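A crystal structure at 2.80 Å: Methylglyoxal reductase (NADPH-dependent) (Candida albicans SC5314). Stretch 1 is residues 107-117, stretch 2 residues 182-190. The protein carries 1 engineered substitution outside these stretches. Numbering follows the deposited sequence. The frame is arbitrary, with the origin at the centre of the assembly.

Stretch 1 107-117: VLQAIYNFGNN
Stretch 2 182-190: NDNVKFSLS

How do the two backbones lie against each other? Residues 107-114 form the end of a helix that begins earlier in the chain, with amide-to-carbonyl bonds such as Tyr112 N to Leu108 O at 2.8 Å. Residues 182-187 run as an irregular loop, with Asn184 in left-handed conformation (phi 69°, psi 6°), and by Ser190 the chain is an extended strand. In register, Tyr112 CA sits 6.9 Å from Val185 CA, while Leu108 CA and Leu189 CA are 10.0 Å apart. As the helix advances from Leu108 to Tyr112 the second stretch is therefore met in reverse order, and the wider end is packed by Leu108 and Leu189, with the ring of Phe187 beside them. Together the stretches bury 497 Å².

Which bump fills the wider gap? It is the ring of Phe187, buried, with chi1 53° (p), chi2 86° and its CA-to-CB bond directed toward the helix. Ile111, an m,t rotamer, brings CG2 to 3.4 Å from Phe187 CE2, and Leu108, also m,t, brings CD2 to 4.1 Å from Phe187 CE1. The same Leu108 CD2 lies 4.4 Å from Leu189 CD1. A flat ring suits this place because it can reach branched aliphatic side chains one helical turn apart, and its edge also comes near the helix backbone, with CE2 4.3 Å from Tyr112 N. These buried residues are wholly apolar in their side chains, so packing alone joins them.

Where does the helix press into the loop? Tyr112 loses the largest area, 132 Å². Its CA-to-CB bond points sideways, but chi1 of -167° (t) and chi2 of -123° carry the ring to the bend at residues 182-185. Val185, with chi1 179° (t), has its CA at the ring edge, 4.0 Å from Tyr112 CE2, and Val185 CG2 is also 4.0 Å from Tyr112 CE2; Asn182, chi1 -79° (m), flanks CE1 obliquely. At the tip, Asn184 CB is 3.2 Å from Tyr112 OH. A long aromatic side chain lets Tyr112, itself partly exposed, reach this hollow.

What closes the contact beyond the helix? Gly115, at phi -90° and psi 61°, is the first residue to leave helical conformation; an ideal CB here would fall 2.5 Å from Ile111 O, so the absent side chain relieves the turn. Lys186 starts at chi1 -65° (m) and chi2 -179° (t), then bends at chi3 -104° to reach over the turn. Its NZ makes a weak hydrogen bond to Asn116 O at 3.5 Å. Both residues are exposed, and a long, flexible lysine suits this solvent-facing place.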

# COMPACT_ATOMS: atom_id res chain seq x y z
N VAL A 107 14.81 -10.66 1.14
CA VAL A 107 13.65 -11.10 1.93
C VAL A 107 13.23 -12.50 1.51
O VAL A 107 13.06 -13.40 2.34
CB VAL A 107 12.49 -10.10 1.80
CG1 VAL A 107 11.24 -10.59 2.50
CG2 VAL A 107 12.88 -8.74 2.33
N LEU A 108 13.03 -12.70 0.20
CA LEU A 108 12.61 -14.01 -0.29
C LEU A 108 13.68 -15.07 -0.07
O LEU A 108 13.36 -16.24 0.20
CB LEU A 108 12.26 -13.92 -1.77
CG LEU A 108 11.02 -13.10 -2.07
CD1 LEU A 108 10.96 -12.91 -3.56
CD2 LEU A 108 9.75 -13.80 -1.56
N GLN A 109 14.96 -14.68 -0.17
CA GLN A 109 16.02 -15.64 0.14
C GLN A 109 15.92 -16.14 1.58
O GLN A 109 16.03 -17.34 1.83
CB GLN A 109 17.39 -15.02 -0.15
CG GLN A 109 18.52 -16.04 -0.03
CD GLN A 109 18.69 -16.85 -1.31
OE1 GLN A 109 18.74 -16.28 -2.40
NE2 GLN A 109 18.74 -18.18 -1.18
N ALA A 110 15.70 -15.23 2.54
CA ALA A 110 15.54 -15.68 3.92
C ALA A 110 14.37 -16.65 4.04
O ALA A 110 14.47 -17.69 4.70
CB ALA A 110 15.36 -14.49 4.86
N ILE A 111 13.25 -16.34 3.39
CA ILE A 111 12.13 -17.26 3.46
C ILE A 111 12.50 -18.58 2.79
O ILE A 111 12.08 -19.65 3.23
CB ILE A 111 10.87 -16.62 2.84
CG1 ILE A 111 10.56 -15.32 3.59
CG2 ILE A 111 9.68 -17.59 2.87
CD1 ILE A 111 9.58 -14.41 2.87
N TYR A 112 13.32 -18.52 1.74
CA TYR A 112 13.74 -19.73 1.06
C TYR A 112 14.57 -20.63 1.98
O TYR A 112 14.27 -21.82 2.14
CB TYR A 112 14.51 -19.37 -0.19
CG TYR A 112 14.73 -20.52 -1.13
CD1 TYR A 112 16.02 -20.88 -1.52
CD2 TYR A 112 13.66 -21.23 -1.65
CE1 TYR A 112 16.23 -21.93 -2.39
CE2 TYR A 112 13.86 -22.28 -2.52
CZ TYR A 112 15.15 -22.62 -2.89
OH TYR A 112 15.37 -23.66 -3.76
N ASN A 113 15.61 -20.07 2.61
CA ASN A 113 16.48 -20.88 3.46
C ASN A 113 15.75 -21.32 4.73
O ASN A 113 15.66 -22.52 5.02
CB ASN A 113 17.75 -20.10 3.81
CG ASN A 113 18.52 -19.65 2.57
OD1 ASN A 113 18.40 -20.24 1.51
ND2 ASN A 113 19.30 -18.58 2.71
N PHE A 114 15.20 -20.38 5.49
CA PHE A 114 14.74 -20.67 6.84
C PHE A 114 13.22 -20.60 7.01
O PHE A 114 12.73 -20.80 8.13
CB PHE A 114 15.44 -19.74 7.83
CG PHE A 114 16.87 -19.45 7.46
CD1 PHE A 114 17.89 -20.31 7.86
CD2 PHE A 114 17.21 -18.32 6.74
CE1 PHE A 114 19.23 -20.04 7.53
CE2 PHE A 114 18.54 -18.05 6.40
CZ PHE A 114 19.55 -18.91 6.80
N GLY A 115 12.46 -20.35 5.95
CA GLY A 115 11.03 -20.26 6.11
C GLY A 115 10.40 -21.62 5.93
O GLY A 115 9.58 -21.81 5.02
N ASN A 116 10.79 -22.56 6.78
CA ASN A 116 10.48 -23.97 6.54
C ASN A 116 8.98 -24.19 6.41
O ASN A 116 8.52 -24.82 5.44
CB ASN A 116 11.06 -24.83 7.66
CG ASN A 116 12.49 -25.23 7.38
OD1 ASN A 116 13.44 -24.56 7.80
ND2 ASN A 116 12.66 -26.34 6.67
N ASN A 117 8.20 -23.66 7.33
CA ASN A 117 6.76 -23.86 7.32
C ASN A 117 6.00 -22.78 6.58
O ASN A 117 4.77 -22.85 6.53
CB ASN A 117 6.24 -23.97 8.74
CG ASN A 117 6.48 -25.32 9.33
OD1 ASN A 117 7.56 -25.58 9.87
ND2 ASN A 117 5.49 -26.20 9.22
N ASN A 182 14.16 -19.86 -9.02
CA ASN A 182 14.64 -20.83 -8.04
C ASN A 182 13.79 -22.09 -8.07
O ASN A 182 12.59 -22.07 -8.36
CB ASN A 182 14.63 -20.24 -6.62
CG ASN A 182 15.80 -19.31 -6.35
OD1 ASN A 182 15.87 -18.19 -6.87
ND2 ASN A 182 16.74 -19.77 -5.52
N ASP A 183 14.44 -23.20 -7.77
CA ASP A 183 13.83 -24.51 -7.59
C ASP A 183 13.44 -24.70 -6.13
O ASP A 183 13.77 -23.88 -5.27
CB ASP A 183 14.83 -25.58 -8.03
CG ASP A 183 16.25 -25.27 -7.56
OD1 ASP A 183 16.62 -24.07 -7.52
OD2 ASP A 183 17.01 -26.23 -7.24
N ASN A 184 12.72 -25.79 -5.84
CA ASN A 184 12.40 -26.22 -4.47
C ASN A 184 11.42 -25.29 -3.75
O ASN A 184 11.18 -25.50 -2.54
CB ASN A 184 13.64 -26.33 -3.57
CG ASN A 184 14.59 -27.46 -3.96
OD1 ASN A 184 14.19 -28.44 -4.59
ND2 ASN A 184 15.87 -27.32 -3.57
N VAL A 185 10.88 -24.28 -4.42
CA VAL A 185 10.16 -23.21 -3.74
C VAL A 185 8.90 -23.77 -3.10
O VAL A 185 8.00 -24.25 -3.79
CB VAL A 185 9.82 -22.08 -4.71
CG1 VAL A 185 9.05 -20.99 -3.98
CG2 VAL A 185 11.10 -21.53 -5.34
N LYS A 186 8.81 -23.67 -1.77
CA LYS A 186 7.74 -24.32 -1.01
C LYS A 186 6.52 -23.43 -0.83
O LYS A 186 5.44 -23.94 -0.50
CB LYS A 186 8.26 -24.77 0.35
CG LYS A 186 9.34 -25.86 0.29
CD LYS A 186 9.81 -26.28 1.69
CE LYS A 186 11.19 -25.69 2.06
NZ LYS A 186 11.37 -25.42 3.53
N PHE A 187 6.64 -22.13 -1.04
CA PHE A 187 5.52 -21.23 -0.79
C PHE A 187 4.98 -20.67 -2.10
O PHE A 187 5.71 -20.52 -3.08
CB PHE A 187 5.92 -20.06 0.12
CG PHE A 187 7.15 -19.31 -0.33
CD1 PHE A 187 7.04 -18.26 -1.24
CD2 PHE A 187 8.39 -19.64 0.15
CE1 PHE A 187 8.17 -17.57 -1.65
CE2 PHE A 187 9.52 -18.94 -0.26
CZ PHE A 187 9.41 -17.91 -1.15
N SER A 188 3.69 -20.35 -2.09
CA SER A 188 3.13 -19.53 -3.14
C SER A 188 3.44 -18.07 -2.86
O SER A 188 3.96 -17.71 -1.80
CB SER A 188 1.63 -19.76 -3.27
OG SER A 188 1.04 -19.72 -1.99
N LEU A 189 3.14 -17.22 -3.83
CA LEU A 189 3.34 -15.78 -3.67
C LEU A 189 2.18 -15.04 -4.31
O LEU A 189 1.79 -15.33 -5.44
CB LEU A 189 4.65 -15.33 -4.30
CG LEU A 189 4.85 -13.82 -4.31
CD1 LEU A 189 5.67 -13.41 -3.13
CD2 LEU A 189 5.54 -13.39 -5.59
N SER A 190 1.62 -14.09 -3.58
CA SER A 190 0.62 -13.19 -4.12
C SER A 190 1.09 -11.75 -3.98
O SER A 190 1.98 -11.41 -3.19
CB SER A 190 -0.73 -13.36 -3.42
OG SER A 190 -1.25 -14.64 -3.67